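Local coordinates for N-alpha-acetyltransferase 35, NatC auxiliary subunit (Saccharomyces cerevisiae, PDB 6YGA), which serves as the large auxiliary subunit of the NatC N-terminal acetyltransferase, which acetylates the N-terminal methionine of L-A virus Gag, at the interface of chains B and A and the interface of chains A and C. Numbering follows the deposited sequence. Chains: chain A, N-alpha-acetyltransferase 35, NatC auxiliary subunit; chain B, N-alpha-acetyltransferase 30; chain C, N-alpha-acetyltransferase 38, NatC auxiliary subunit.

Chain A meets both of its NatC partners here. Contact 1 joins it to the catalytic GNAT subunit, chain B. Contacts 2 and 3 join it to the Sm-like subunit, chain C. The C-alpha centres of contacts 2 and 3 lie about 25 Å apart, and contact 1 is about 40 Å from contact 2 and 44 Å from contact 3. No residue is shared. Contacts 2 and 3 both draw on the N-terminal part of chain A and on strand 23-32 of chain C. Contact 1 uses chain A segments far apart in sequence. In these contacts chain A meets its two partners through separate regions.

Contact 1: the interface of chains B and A. Residues chain B 142-143; chain A 106-108, 175-176, 334, 405.
The segment just after strand 136-141 of the GNAT-fold catalytic subunit meets loops of the large auxiliary subunit. B:Phe142 and B:Arg143 carry the contact by packing alone; the polar groups here bond within chain A. In B:Phe142, CG is anti to the backbone N, and the ring reaches in among A:Tyr107, A:Glu175, A:Gln334 and A:Asn405.

Two aromatic rings meet edge-to-face, their planes 76° apart. The CZ/CE2 edge of B:Phe142 points at the face of A:Tyr107, and CZ of A:Tyr107 lies in the plane of the phenylalanine ring.

Polar groups line the ring. The amide of A:Asn405 stacks on one face, 20° from parallel, with its CB over the ring centre. CG of B:Arg143 lies against the opposite face, toward the rim. The amide of A:Gln334 comes tip to tip, its NE2 3.6 Å from CZ of B:Phe142. The backbone O of A:Glu175 sits at the edge, in plane, 3.5 Å from CE2 of B:Phe142. The extended A:Glu175 side chain crosses obliquely and brings its carboxylate OE2 3.3 Å from CB of B:Phe142.

A hydrogen bond within chain A probably helps fix the turn of the stacked amide. ND2 of A:Asn405 donates to the syn lone pair of A:Asp176 OD1 at 2.7 Å. A weaker bond runs from ND2 to A:Glu175 OE2.

The guanidinium of B:Arg143 lies nearly parallel to the tyrosine ring (18°) but over its CB; CD of B:Arg143 meets the ring at CG. The chain bends at chi3, and NE comes 3.3 Å from CB of A:Tyr107.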
# COMPACT_ATOMS: atom_id res chain seq x y z
N PHE B 142 -1.48 -2.69 1.35
CA PHE B 142 -1.28 -1.61 2.31
C PHE B 142 -2.59 -0.85 2.54
O PHE B 142 -3.16 -0.28 1.61
CB PHE B 142 -0.19 -0.68 1.80
CG PHE B 142 0.11 0.48 2.72
CD1 PHE B 142 0.89 0.30 3.85
CD2 PHE B 142 -0.37 1.74 2.43
CE1 PHE B 142 1.17 1.37 4.68
CE2 PHE B 142 -0.09 2.81 3.26
CZ PHE B 142 0.68 2.62 4.39
N ARG B 143 -3.04 -0.84 3.80
CA ARG B 143 -4.24 -0.10 4.23
C ARG B 143 -5.45 -0.46 3.37
O ARG B 143 -6.28 0.39 3.05
CB ARG B 143 -3.98 1.40 4.23
CG ARG B 143 -2.97 1.85 5.27
CD ARG B 143 -2.85 3.36 5.35
NE ARG B 143 -4.13 3.99 5.67
CZ ARG B 143 -4.60 4.13 6.90
NH1 ARG B 143 -3.90 3.69 7.93
NH2 ARG B 143 -5.77 4.71 7.10
N ASP A 106 -1.48 10.52 8.58
CA ASP A 106 -2.32 9.43 9.07
C ASP A 106 -3.22 8.84 7.99
O ASP A 106 -4.08 8.01 8.31
CB ASP A 106 -3.15 9.91 10.26
CG ASP A 106 -2.30 10.42 11.41
OD1 ASP A 106 -1.10 10.06 11.47
OD2 ASP A 106 -2.83 11.17 12.26
N TYR A 107 -3.06 9.26 6.73
CA TYR A 107 -3.73 8.64 5.59
C TYR A 107 -5.26 8.78 5.67
O TYR A 107 -5.99 7.88 5.27
CB TYR A 107 -3.34 7.17 5.45
CG TYR A 107 -1.85 6.91 5.44
CD1 TYR A 107 -1.12 6.98 4.26
CD2 TYR A 107 -1.18 6.56 6.61
CE1 TYR A 107 0.24 6.73 4.24
CE2 TYR A 107 0.18 6.31 6.60
CZ TYR A 107 0.89 6.40 5.42
OH TYR A 107 2.24 6.15 5.41
N GLN A 108 -5.74 9.91 6.18
CA GLN A 108 -7.17 10.13 6.20
C GLN A 108 -7.62 10.78 4.90
O GLN A 108 -6.82 11.35 4.16
CB GLN A 108 -7.58 10.99 7.40
CG GLN A 108 -7.35 10.32 8.74
CD GLN A 108 -7.81 8.88 8.76
OE1 GLN A 108 -9.01 8.59 8.69
NE2 GLN A 108 -6.86 7.95 8.86
N GLU A 175 -4.19 4.97 -1.50
CA GLU A 175 -3.47 3.96 -0.73
C GLU A 175 -2.38 4.66 0.05
O GLU A 175 -2.35 4.62 1.28
CB GLU A 175 -2.90 2.87 -1.65
CG GLU A 175 -2.09 1.79 -0.94
CD GLU A 175 -1.46 0.79 -1.89
OE1 GLU A 175 -1.70 0.89 -3.11
OE2 GLU A 175 -0.71 -0.09 -1.42
N ASP A 176 -1.48 5.34 -0.67
CA ASP A 176 -0.48 6.18 -0.03
C ASP A 176 -1.02 7.56 0.29
O ASP A 176 -0.55 8.20 1.24
CB ASP A 176 0.75 6.30 -0.93
CG ASP A 176 1.34 4.95 -1.27
OD1 ASP A 176 1.63 4.19 -0.33
OD2 ASP A 176 1.50 4.66 -2.47
N GLN A 334 9.04 3.55 6.91
CA GLN A 334 8.39 4.15 5.75
C GLN A 334 8.41 5.67 5.85
O GLN A 334 7.95 6.25 6.83
CB GLN A 334 6.96 3.64 5.63
CG GLN A 334 6.21 4.14 4.40
CD GLN A 334 4.93 3.37 4.15
OE1 GLN A 334 4.89 2.15 4.24
NE2 GLN A 334 3.86 4.10 3.83
N ASN A 405 5.49 2.21 -0.75
CA ASN A 405 5.23 1.78 0.62
C ASN A 405 5.72 0.35 0.82
O ASN A 405 6.12 -0.34 -0.12
CB ASN A 405 3.75 1.92 0.97
CG ASN A 405 2.85 0.99 0.16
OD1 ASN A 405 2.88 -0.23 0.33
ND2 ASN A 405 2.03 1.58 -0.70

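Contact 2: the interface of chains A and C. Residues chain A 6-7, 10-11, 14; chain C 23, 45, 47-48.
An Sm-like (LSM) fold in chain C receives the N-terminal segment of chain A, which includes helix 5-10. A:Ile14, C:Gly47 and C:Ser48 bury the most surface.

A:Ile14 lies alongside C:Arg45, and the two side chains pass in opposite directions. Its CG2 branch, anti to the backbone N, touches the arginine's aliphatic part, 3.7 Å from CD of C:Arg45. The other branch, CG1, is anti to the carbonyl carbon (chi1 -58°) and leads toward C:Gly47, with CG1 3.9 Å from the glycine carbonyl O. The arginine chain is extended from CG to NE. This carries its guanidinium past the isoleucine to the main chain, where NH1 lies 2.7 Å from A:Ile14 O. The N-H bonds are not directed at that oxygen, so the close pair is not counted as a hydrogen bond. C:Ile23, on strand 23-32, borders the CG2 branch more loosely.

C:Gly47 follows strand 42-46 and has a positive phi of 62°. O of C:Gly47 lies 3.3 Å from O of A:Gly10, two acceptors side by side, which gives no bond.

C:Ser48 rests against helix 5-10. Its CB is 3.5 Å from the carbonyl O of A:Asp6. OG sits between the backbone N and the carbonyl carbon (chi1 56°) and lies 3.8 Å from A:Ser7 CA.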
# COMPACT_ATOMS: atom_id res chain seq x y z
N ASP A 6 -35.79 30.49 -0.30
CA ASP A 6 -35.34 29.91 -1.57
C ASP A 6 -35.70 28.44 -1.68
O ASP A 6 -35.99 27.96 -2.78
CB ASP A 6 -33.83 30.12 -1.72
CG ASP A 6 -33.45 31.57 -2.00
OD1 ASP A 6 -34.34 32.45 -1.97
OD2 ASP A 6 -32.26 31.83 -2.27
N SER A 7 -35.68 27.70 -0.57
CA SER A 7 -36.10 26.30 -0.61
C SER A 7 -37.59 26.18 -0.90
O SER A 7 -38.01 25.24 -1.59
CB SER A 7 -35.75 25.62 0.72
OG SER A 7 -36.21 26.37 1.83
N GLY A 10 -38.11 27.08 -4.55
CA GLY A 10 -37.38 26.13 -5.38
C GLY A 10 -38.15 24.86 -5.68
O GLY A 10 -37.82 24.17 -6.65
N SER A 11 -39.16 24.54 -4.87
CA SER A 11 -39.94 23.33 -5.11
C SER A 11 -40.69 23.41 -6.43
O SER A 11 -40.81 22.41 -7.14
CB SER A 11 -40.91 23.10 -3.95
OG SER A 11 -41.73 21.97 -4.19
N ILE A 14 -38.51 22.60 -9.72
CA ILE A 14 -37.86 21.30 -9.88
C ILE A 14 -38.25 20.67 -11.22
O ILE A 14 -37.40 20.12 -11.93
CB ILE A 14 -38.21 20.38 -8.70
CG1 ILE A 14 -37.78 21.03 -7.38
CG2 ILE A 14 -37.53 19.04 -8.85
CD1 ILE A 14 -38.14 20.22 -6.17
N ILE C 23 -35.77 14.28 -4.60
CA ILE C 23 -36.13 13.68 -5.88
C ILE C 23 -34.84 13.30 -6.61
O ILE C 23 -33.85 14.04 -6.56
CB ILE C 23 -36.99 14.64 -6.73
CG1 ILE C 23 -38.45 14.60 -6.27
CG2 ILE C 23 -36.87 14.33 -8.23
CD1 ILE C 23 -39.41 15.31 -7.20
N ARG C 45 -32.27 16.31 -6.17
CA ARG C 45 -32.88 17.63 -6.06
C ARG C 45 -33.68 17.71 -4.76
O ARG C 45 -34.58 16.90 -4.53
CB ARG C 45 -33.79 17.91 -7.25
CG ARG C 45 -33.06 18.03 -8.58
CD ARG C 45 -34.05 18.30 -9.71
NE ARG C 45 -33.41 18.30 -11.02
CZ ARG C 45 -34.07 18.33 -12.17
NH1 ARG C 45 -35.40 18.36 -12.17
NH2 ARG C 45 -33.42 18.33 -13.32
N GLY C 47 -35.64 20.81 -2.94
CA GLY C 47 -36.05 22.20 -2.86
C GLY C 47 -35.20 23.05 -3.79
O GLY C 47 -35.26 22.90 -5.02
N SER C 48 -34.40 23.93 -3.21
CA SER C 48 -33.51 24.78 -3.99
C SER C 48 -32.24 24.06 -4.41
O SER C 48 -31.71 24.33 -5.49
CB SER C 48 -33.15 26.04 -3.20
OG SER C 48 -32.57 25.71 -1.95

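Contact 3: the interface of chains A and C. Residues chain A 24, 27-28, 31-32; chain C 5-6, 9, 14, 28, 35, 37, 66.
The backbone N of A:Val24 donates a nearly straight hydrogen bond, 2.8 Å and 169° at the hydrogen, to the carbonyl O of C:Ile66 on strand 63-69, in the carbonyl plane. A:Val24 sits just after strand 21-23 and just before helix 25-34, which packs on the Sm-like fold of chain C.

A:Phe28 is the main side chain of the patch and hides 128 Å² of its surface. Its ring enters a hydrophobic pocket. One face is covered by CD2 of C:Leu6, 4.0 Å above the ring centre. C:Ile66 crosses A:Phe28 at about a right angle, its CD1 3.5 Å from CD2 of the A:Phe28 ring. C:Leu14 and C:Leu28 meet the ring's tip, CZ. CD2 of C:Leu37 lies in the ring plane at its edge.

C:Phe9 meets A:Phe28 edge-to-face, with the planes 78° apart. The A:Phe28 edge points at the C:Phe9 face, off-centre toward the rim. A:Val24 CG1 and A:Leu27 CD2 both reach CZ of C:Phe9.

Further along the helix, A:Leu31 packs on C:Leu6, with CB 3.6 Å from C:Leu6 CG. Its CD1 also contacts the backbone of C:Lys5. The thiol SG of A:Cys32 lies 3.9 Å from CG of the selenomethionine C:Met35.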
# COMPACT_ATOMS: atom_id res chain seq x y z
N VAL A 24 -45.33 6.73 -14.63
CA VAL A 24 -45.22 5.38 -15.19
C VAL A 24 -44.97 4.39 -14.05
O VAL A 24 -44.45 3.29 -14.27
CB VAL A 24 -44.09 5.32 -16.24
CG1 VAL A 24 -44.28 4.13 -17.18
CG2 VAL A 24 -44.04 6.61 -17.05
N LEU A 27 -47.15 1.12 -14.71
CA LEU A 27 -46.63 0.25 -15.76
C LEU A 27 -45.40 -0.51 -15.28
O LEU A 27 -45.19 -1.67 -15.65
CB LEU A 27 -46.31 1.06 -17.01
CG LEU A 27 -45.63 0.28 -18.15
CD1 LEU A 27 -46.51 -0.86 -18.63
CD2 LEU A 27 -45.25 1.19 -19.31
N PHE A 28 -44.57 0.13 -14.45
CA PHE A 28 -43.35 -0.53 -13.98
C PHE A 28 -43.67 -1.72 -13.09
O PHE A 28 -42.96 -2.74 -13.14
CB PHE A 28 -42.48 0.48 -13.23
CG PHE A 28 -41.29 0.94 -14.01
CD1 PHE A 28 -41.44 1.43 -15.30
CD2 PHE A 28 -40.01 0.90 -13.46
CE1 PHE A 28 -40.34 1.86 -16.04
CE2 PHE A 28 -38.91 1.34 -14.19
CZ PHE A 28 -39.08 1.82 -15.48
N LEU A 31 -45.07 -4.88 -15.21
CA LEU A 31 -44.01 -5.59 -15.93
C LEU A 31 -43.09 -6.34 -14.98
O LEU A 31 -42.69 -7.47 -15.27
CB LEU A 31 -43.21 -4.61 -16.78
CG LEU A 31 -43.94 -3.95 -17.96
CD1 LEU A 31 -43.03 -2.99 -18.71
CD2 LEU A 31 -44.48 -5.02 -18.89
N CYS A 32 -42.74 -5.72 -13.85
CA CYS A 32 -41.84 -6.38 -12.90
C CYS A 32 -42.47 -7.63 -12.31
O CYS A 32 -41.76 -8.58 -11.96
CB CYS A 32 -41.44 -5.41 -11.79
SG CYS A 32 -40.25 -4.14 -12.29
N LYS C 5 -42.17 -3.06 -22.95
CA LYS C 5 -41.34 -3.90 -22.10
C LYS C 5 -40.40 -3.01 -21.30
O LYS C 5 -40.13 -1.87 -21.69
CB LYS C 5 -40.54 -4.92 -22.92
CG LYS C 5 -41.35 -6.07 -23.48
CD LYS C 5 -41.81 -7.00 -22.37
CE LYS C 5 -42.35 -8.31 -22.92
NZ LYS C 5 -41.29 -9.12 -23.58
N LEU C 6 -39.91 -3.54 -20.19
CA LEU C 6 -38.91 -2.82 -19.40
C LEU C 6 -37.63 -2.60 -20.19
O LEU C 6 -36.93 -1.60 -19.98
CB LEU C 6 -38.62 -3.57 -18.11
CG LEU C 6 -39.75 -3.63 -17.08
CD1 LEU C 6 -39.45 -4.69 -16.05
CD2 LEU C 6 -39.93 -2.27 -16.41
N PHE C 9 -37.07 0.71 -21.66
CA PHE C 9 -36.87 1.85 -20.78
C PHE C 9 -35.41 2.08 -20.42
O PHE C 9 -35.01 3.24 -20.19
CB PHE C 9 -37.69 1.67 -19.50
CG PHE C 9 -39.09 2.18 -19.60
CD1 PHE C 9 -40.03 1.52 -20.38
CD2 PHE C 9 -39.48 3.31 -18.90
CE1 PHE C 9 -41.33 1.99 -20.47
CE2 PHE C 9 -40.78 3.78 -18.98
CZ PHE C 9 -41.70 3.12 -19.76
N LEU C 14 -35.03 9.00 -15.92
CA LEU C 14 -36.26 8.81 -15.15
C LEU C 14 -36.28 9.76 -13.97
O LEU C 14 -35.24 10.17 -13.45
CB LEU C 14 -36.40 7.37 -14.65
CG LEU C 14 -36.53 6.28 -15.72
CD1 LEU C 14 -36.71 4.91 -15.08
CD2 LEU C 14 -37.69 6.60 -16.65
N LEU C 28 -31.74 4.97 -16.17
CA LEU C 28 -32.03 3.64 -15.64
C LEU C 28 -31.03 2.63 -16.18
O LEU C 28 -30.87 2.48 -17.39
CB LEU C 28 -33.46 3.23 -16.01
CG LEU C 28 -33.91 1.88 -15.44
CD1 LEU C 28 -34.02 1.95 -13.93
CD2 LEU C 28 -35.22 1.44 -16.07
N MSE C 35 -38.68 -4.74 -8.28
CA MSE C 35 -38.71 -3.32 -8.63
C MSE C 35 -37.61 -2.51 -7.93
O MSE C 35 -37.78 -1.31 -7.71
CB MSE C 35 -40.08 -2.71 -8.33
CG MSE C 35 -40.50 -1.62 -9.31
SE MSE C 35 -42.15 -0.70 -8.85
CE MSE C 35 -41.50 0.39 -7.37
N LEU C 37 -34.41 -0.51 -8.38
CA LEU C 37 -33.85 0.18 -9.53
C LEU C 37 -32.40 0.56 -9.26
O LEU C 37 -32.02 0.87 -8.13
CB LEU C 37 -34.64 1.45 -9.86
CG LEU C 37 -36.17 1.35 -9.84
CD1 LEU C 37 -36.77 2.75 -9.86
CD2 LEU C 37 -36.67 0.54 -11.02
N ILE C 66 -42.44 6.93 -10.14
CA ILE C 66 -41.53 6.89 -11.28
C ILE C 66 -42.17 7.65 -12.43
O ILE C 66 -43.31 7.37 -12.80
CB ILE C 66 -41.21 5.44 -11.69
CG1 ILE C 66 -40.58 4.68 -10.53
CG2 ILE C 66 -40.27 5.42 -12.89
CD1 ILE C 66 -40.34 3.21 -10.81